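Cysteine S-methyltransferase NleE (PDB 4R29) is a cysteine methyltransferase that probably uses S-adenosylmethionine to methylate a zinc-finger cysteine of host TAB2 and TAB3, blocking NF-kappa-B activation. Local coordinates at residues H21-I26 with D115-P120; D130-I135 with V148-D153. The protein carries 1 engineered substitution. All blocks are in the same frame, centred on the assembly; numbering follows the deposited sequence.

Contact 1 (H21-I26 with D115-P120); sequences HVVKNI and DSLYNP
The phenol ring of Tyr118 receives two valine methyl groups from the segment 21-26, both arriving obliquely on the CE1 side, Val23 nearer the hydroxyl end. Val23 CG2 makes the closer approach, lying 3.6 Å from Tyr118 CZ and almost as near to CE1. Val22 CG2 comes in beside CE1, 3.9 Å from Tyr118 CE1. Each valine side chain crosses the tyrosine at about a right angle. In the plane of the ring, at an edge, lies the hydroxyl oxygen Ser116 OG from the tyrosine's own segment.

A branched residue suits position 23 because its two methyls can turn different ways. CG1 stands anti to the backbone N (chi1 173°) and turns to the leucine side chain beside the tyrosine, with Val23 CG1 4.3 Å from Leu117 CD1, while CG2 meets chiefly the ring. Farther along the short helix, Ile26 touches more lightly, its CD1 lying 4.5 Å from Leu117 O. A long aromatic residue suits position 118 because its ring spans the gap to the valines, but the reach has a price: Tyr118 OH is buried beside Val23 CG2, 3.7 Å away, and has no polar partner in the model.

The interface is thus apolar and modest, 211 Å² over both sides. Leu57 of strand 56-57 touches both Val22 and Tyr118, while in helix 120-125 His123 touches Val22 and Ile26, and Leu122 touches Ile26. Ser116 OG is hydrogen-bonded to Asp43 OD1.

Leu117 and Tyr118 occupy the middle of a type I beta turn, closed by the bond from Asn119 N to Ser116 O (2.9 Å). Asn119 then takes the N-cap position of helix 120-125. The short, weakly bonded helix 22-26 packs on the type I turn that joins strand 109-114 to helix 120-125.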
# COMPACT_ATOMS: atom_id res chain seq x y z
N HIS A 21 -9.27 13.49 -13.53
CA HIS A 21 -7.89 13.58 -13.98
C HIS A 21 -6.99 12.51 -13.36
O HIS A 21 -7.39 11.35 -13.20
CB HIS A 21 -7.34 14.98 -13.70
CG HIS A 21 -7.79 15.53 -12.39
ND1 HIS A 21 -8.45 14.77 -11.45
CD2 HIS A 21 -7.69 16.78 -11.87
CE1 HIS A 21 -8.74 15.52 -10.40
NE2 HIS A 21 -8.29 16.74 -10.63
N VAL A 22 -5.77 12.88 -13.02
CA VAL A 22 -4.79 11.88 -12.62
C VAL A 22 -5.23 11.07 -11.41
O VAL A 22 -4.87 9.91 -11.28
CB VAL A 22 -3.41 12.50 -12.38
CG1 VAL A 22 -2.91 13.17 -13.67
CG2 VAL A 22 -3.45 13.50 -11.23
N VAL A 23 -6.04 11.67 -10.55
CA VAL A 23 -6.46 11.00 -9.33
C VAL A 23 -7.66 10.07 -9.51
O VAL A 23 -7.65 8.92 -9.05
CB VAL A 23 -6.72 11.99 -8.17
CG1 VAL A 23 -7.32 11.28 -6.97
CG2 VAL A 23 -5.42 12.68 -7.77
N LYS A 24 -8.70 10.55 -10.19
CA LYS A 24 -9.86 9.70 -10.44
C LYS A 24 -9.47 8.57 -11.37
O LYS A 24 -10.08 7.51 -11.37
CB LYS A 24 -11.02 10.50 -11.06
CG LYS A 24 -11.68 11.49 -10.13
CD LYS A 24 -12.82 12.22 -10.85
CE LYS A 24 -13.39 13.34 -10.00
NZ LYS A 24 -14.44 14.07 -10.74
N ASN A 25 -8.43 8.80 -12.16
CA ASN A 25 -7.94 7.77 -13.06
C ASN A 25 -7.41 6.53 -12.35
O ASN A 25 -7.61 5.41 -12.83
CB ASN A 25 -6.86 8.33 -13.98
CG ASN A 25 -7.36 8.51 -15.38
OD1 ASN A 25 -7.53 9.63 -15.86
ND2 ASN A 25 -7.62 7.39 -16.06
N ILE A 26 -6.75 6.72 -11.22
CA ILE A 26 -6.18 5.60 -10.48
C ILE A 26 -6.98 5.26 -9.23
O ILE A 26 -6.75 4.22 -8.62
CB ILE A 26 -4.75 5.90 -10.06
CG1 ILE A 26 -4.71 7.08 -9.08
CG2 ILE A 26 -3.89 6.15 -11.29
CD1 ILE A 26 -3.36 7.26 -8.38
N ASP A 115 1.73 9.60 1.57
CA ASP A 115 1.29 10.80 2.28
C ASP A 115 0.58 11.78 1.34
O ASP A 115 0.19 12.88 1.75
CB ASP A 115 2.46 11.49 3.03
CG ASP A 115 3.57 11.95 2.10
OD1 ASP A 115 3.30 12.20 0.90
OD2 ASP A 115 4.72 12.07 2.57
N SER A 116 0.41 11.37 0.08
CA SER A 116 -0.25 12.17 -0.93
C SER A 116 -0.70 11.35 -2.13
O SER A 116 0.08 10.59 -2.71
CB SER A 116 0.69 13.28 -1.42
OG SER A 116 0.15 13.89 -2.57
N LEU A 117 -1.96 11.51 -2.51
CA LEU A 117 -2.48 10.86 -3.71
C LEU A 117 -1.81 11.36 -5.00
O LEU A 117 -2.13 10.89 -6.08
CB LEU A 117 -4.01 10.98 -3.79
CG LEU A 117 -4.79 10.13 -2.79
CD1 LEU A 117 -6.31 10.35 -2.91
CD2 LEU A 117 -4.43 8.65 -2.92
N TYR A 118 -0.87 12.30 -4.86
CA TYR A 118 -0.07 12.80 -5.99
C TYR A 118 1.34 12.22 -6.02
O TYR A 118 2.17 12.63 -6.83
CB TYR A 118 -0.04 14.34 -6.02
CG TYR A 118 -1.41 14.89 -6.30
CD1 TYR A 118 -1.87 15.03 -7.61
CD2 TYR A 118 -2.28 15.21 -5.26
CE1 TYR A 118 -3.13 15.51 -7.86
CE2 TYR A 118 -3.55 15.68 -5.51
CZ TYR A 118 -3.98 15.83 -6.82
OH TYR A 118 -5.24 16.30 -7.08
N ASN A 119 1.58 11.26 -5.15
CA ASN A 119 2.83 10.52 -5.17
C ASN A 119 3.11 10.01 -6.58
O ASN A 119 2.31 9.27 -7.14
CB ASN A 119 2.77 9.35 -4.20
CG ASN A 119 4.10 8.66 -4.06
OD1 ASN A 119 4.98 9.12 -3.32
ND2 ASN A 119 4.27 7.56 -4.78
N PRO A 120 4.26 10.42 -7.16
CA PRO A 120 4.70 10.02 -8.50
C PRO A 120 4.84 8.50 -8.69
O PRO A 120 4.44 8.01 -9.73
CB PRO A 120 6.05 10.71 -8.64
CG PRO A 120 5.90 11.94 -7.82
CD PRO A 120 5.10 11.50 -6.62

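Contact 2 (D130-I135 with V148-D153); sequences DICCKI and VVYRND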
# COMPACT_ATOMS: atom_id res chain seq x y z
N ASP A 130 -0.96 -5.29 -16.08
CA ASP A 130 -1.43 -6.27 -15.10
C ASP A 130 -1.11 -5.90 -13.65
O ASP A 130 -1.12 -6.76 -12.77
CB ASP A 130 -0.88 -7.65 -15.42
CG ASP A 130 -1.06 -8.02 -16.88
OD1 ASP A 130 -2.23 -8.14 -17.30
OD2 ASP A 130 -0.04 -8.18 -17.59
N ILE A 131 -0.80 -4.63 -13.42
CA ILE A 131 -0.54 -4.13 -12.08
C ILE A 131 -1.74 -3.31 -11.59
O ILE A 131 -2.06 -2.27 -12.16
CB ILE A 131 0.73 -3.26 -12.06
CG1 ILE A 131 1.92 -4.06 -12.59
CG2 ILE A 131 1.01 -2.76 -10.67
CD1 ILE A 131 2.26 -5.25 -11.74
N CYS A 132 -2.39 -3.79 -10.53
CA CYS A 132 -3.52 -3.07 -9.93
C CYS A 132 -3.22 -2.54 -8.52
O CYS A 132 -2.50 -3.18 -7.74
CB CYS A 132 -4.76 -3.97 -9.89
SG CYS A 132 -5.23 -4.67 -11.49
N CYS A 133 -3.78 -1.38 -8.21
CA CYS A 133 -3.67 -0.81 -6.87
C CYS A 133 -5.06 -0.55 -6.27
O CYS A 133 -5.84 0.23 -6.82
CB CYS A 133 -2.88 0.51 -6.90
SG CYS A 133 -1.13 0.32 -7.34
N LYS A 134 -5.37 -1.21 -5.16
CA LYS A 134 -6.56 -0.84 -4.40
C LYS A 134 -6.15 0.23 -3.39
O LYS A 134 -5.20 0.04 -2.63
CB LYS A 134 -7.17 -2.06 -3.70
CG LYS A 134 -7.83 -3.06 -4.66
CD LYS A 134 -8.41 -4.29 -3.93
CE LYS A 134 -9.15 -5.25 -4.87
NZ LYS A 134 -10.56 -4.82 -5.13
N ILE A 135 -6.83 1.37 -3.42
CA ILE A 135 -6.43 2.53 -2.62
C ILE A 135 -7.55 2.94 -1.69
O ILE A 135 -8.72 2.92 -2.09
CB ILE A 135 -6.07 3.74 -3.51
CG1 ILE A 135 -5.03 3.35 -4.56
CG2 ILE A 135 -5.59 4.91 -2.64
CD1 ILE A 135 -4.85 4.38 -5.68
N VAL A 148 -2.75 -1.07 -1.83
CA VAL A 148 -2.56 -2.50 -1.98
C VAL A 148 -2.29 -2.80 -3.45
O VAL A 148 -3.18 -2.66 -4.31
CB VAL A 148 -3.82 -3.29 -1.51
CG1 VAL A 148 -3.60 -4.80 -1.61
CG2 VAL A 148 -4.20 -2.92 -0.07
N VAL A 149 -1.06 -3.19 -3.75
CA VAL A 149 -0.63 -3.45 -5.12
C VAL A 149 -0.55 -4.97 -5.38
O VAL A 149 0.02 -5.71 -4.58
CB VAL A 149 0.72 -2.73 -5.43
CG1 VAL A 149 1.80 -3.14 -4.43
CG2 VAL A 149 1.19 -2.97 -6.89
N TYR A 150 -1.14 -5.42 -6.49
CA TYR A 150 -1.18 -6.85 -6.80
C TYR A 150 -1.04 -7.18 -8.30
O TYR A 150 -1.30 -6.33 -9.17
CB TYR A 150 -2.45 -7.50 -6.22
CG TYR A 150 -3.77 -6.97 -6.78
CD1 TYR A 150 -4.35 -5.82 -6.25
CD2 TYR A 150 -4.44 -7.65 -7.80
CE1 TYR A 150 -5.56 -5.34 -6.73
CE2 TYR A 150 -5.65 -7.18 -8.31
CZ TYR A 150 -6.21 -6.02 -7.76
OH TYR A 150 -7.40 -5.53 -8.25
N ARG A 151 -0.62 -8.42 -8.58
CA ARG A 151 -0.54 -8.94 -9.95
C ARG A 151 -1.93 -9.35 -10.40
O ARG A 151 -2.55 -10.23 -9.79
CB ARG A 151 0.35 -10.18 -10.04
CG ARG A 151 1.78 -10.02 -9.50
CD ARG A 151 2.62 -9.09 -10.35
NE ARG A 151 2.63 -9.46 -11.77
CZ ARG A 151 3.62 -9.15 -12.61
NH1 ARG A 151 4.70 -8.51 -12.17
NH2 ARG A 151 3.53 -9.51 -13.89
N ASN A 152 -2.43 -8.72 -11.45
CA ASN A 152 -3.72 -9.09 -12.03
C ASN A 152 -3.58 -10.33 -12.91
O ASN A 152 -4.56 -11.00 -13.25
CB ASN A 152 -4.24 -7.93 -12.88
CG ASN A 152 -5.75 -7.90 -12.94
OD1 ASN A 152 -6.43 -8.40 -12.04
ND2 ASN A 152 -6.28 -7.31 -14.00
N ASP A 153 -2.33 -10.63 -13.28
CA ASP A 153 -2.04 -11.74 -14.18
C ASP A 153 -1.76 -13.02 -13.40
O ASP A 153 -1.29 -14.00 -13.96
CB ASP A 153 -0.87 -11.39 -15.14
CG ASP A 153 0.33 -10.77 -14.42
OD1 ASP A 153 0.23 -10.39 -13.24
OD2 ASP A 153 1.40 -10.64 -15.06
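Cys132 and Tyr150 face each other as a hydrogen-bonded pair of an antiparallel beta hairpin, strands 131-137 and 145-151. Their backbones exchange two bonds, Cys132 N to Tyr150 O (3.1 Å) and Tyr150 N to Cys132 O (2.9 Å). On the same face of the sheet, Cys132 CB lies over the phenol ring, 3.6 Å from its centroid, as a CH-pi contact; the small cysteine lets the ring come this close. With Tyr150 CG between the backbone N and carbonyl carbon (chi1 63°), the ring starts out toward the neighbouring strand, where Cys132 CB meets it nearest CZ. Lys134 CG meets the ring edge, and the lysine's aliphatic chain runs on until CE is 3.8 Å from Tyr150 OH. Ala161 of helix 155-181 and Met109 also touch Tyr150.

The other face carries branched residues suited to strands: Ile131 and Val149 lie side by side, their CG2 methyls 3.8 Å apart. Leu125 of helix 120-125 touches Val149 and Cys133. Ile131 CD1 rests over one face of the Arg151 guanidinium, whose NH1 donates to the carbonyls of Ser78 and Val102. In the guanidinium plane, Arg151 grips the Asp153 carboxylate side-on: NE reaches OD1 at 3.0 Å and NH2 reaches OD2 at 2.7 Å, each oxygen using its syn lone pair.

How the contacts relate
Contact 1 closes in the chain before contact 2 opens, and their centres lie 15 Å apart, yet they meet at Ile135: its CD1 is 3.5 Å from Ile26 O, and its CG2 3.9 Å from Leu117 CD2. Helix 120-125 touches both, meeting Ile26 through Leu122 and the hairpin through Leu125. Strand 109-114 is a second link, since it leads into the turn of contact 1 and pairs with strand 145-151 of contact 2. It also carries Gln111, which binds S-adenosylmethionine and whose side chain is about 4 Å from that of Val148. The side chain of Val149 is about 6 Å from the bound S-adenosylmethionine, whereas contact 1 lies away from that pocket.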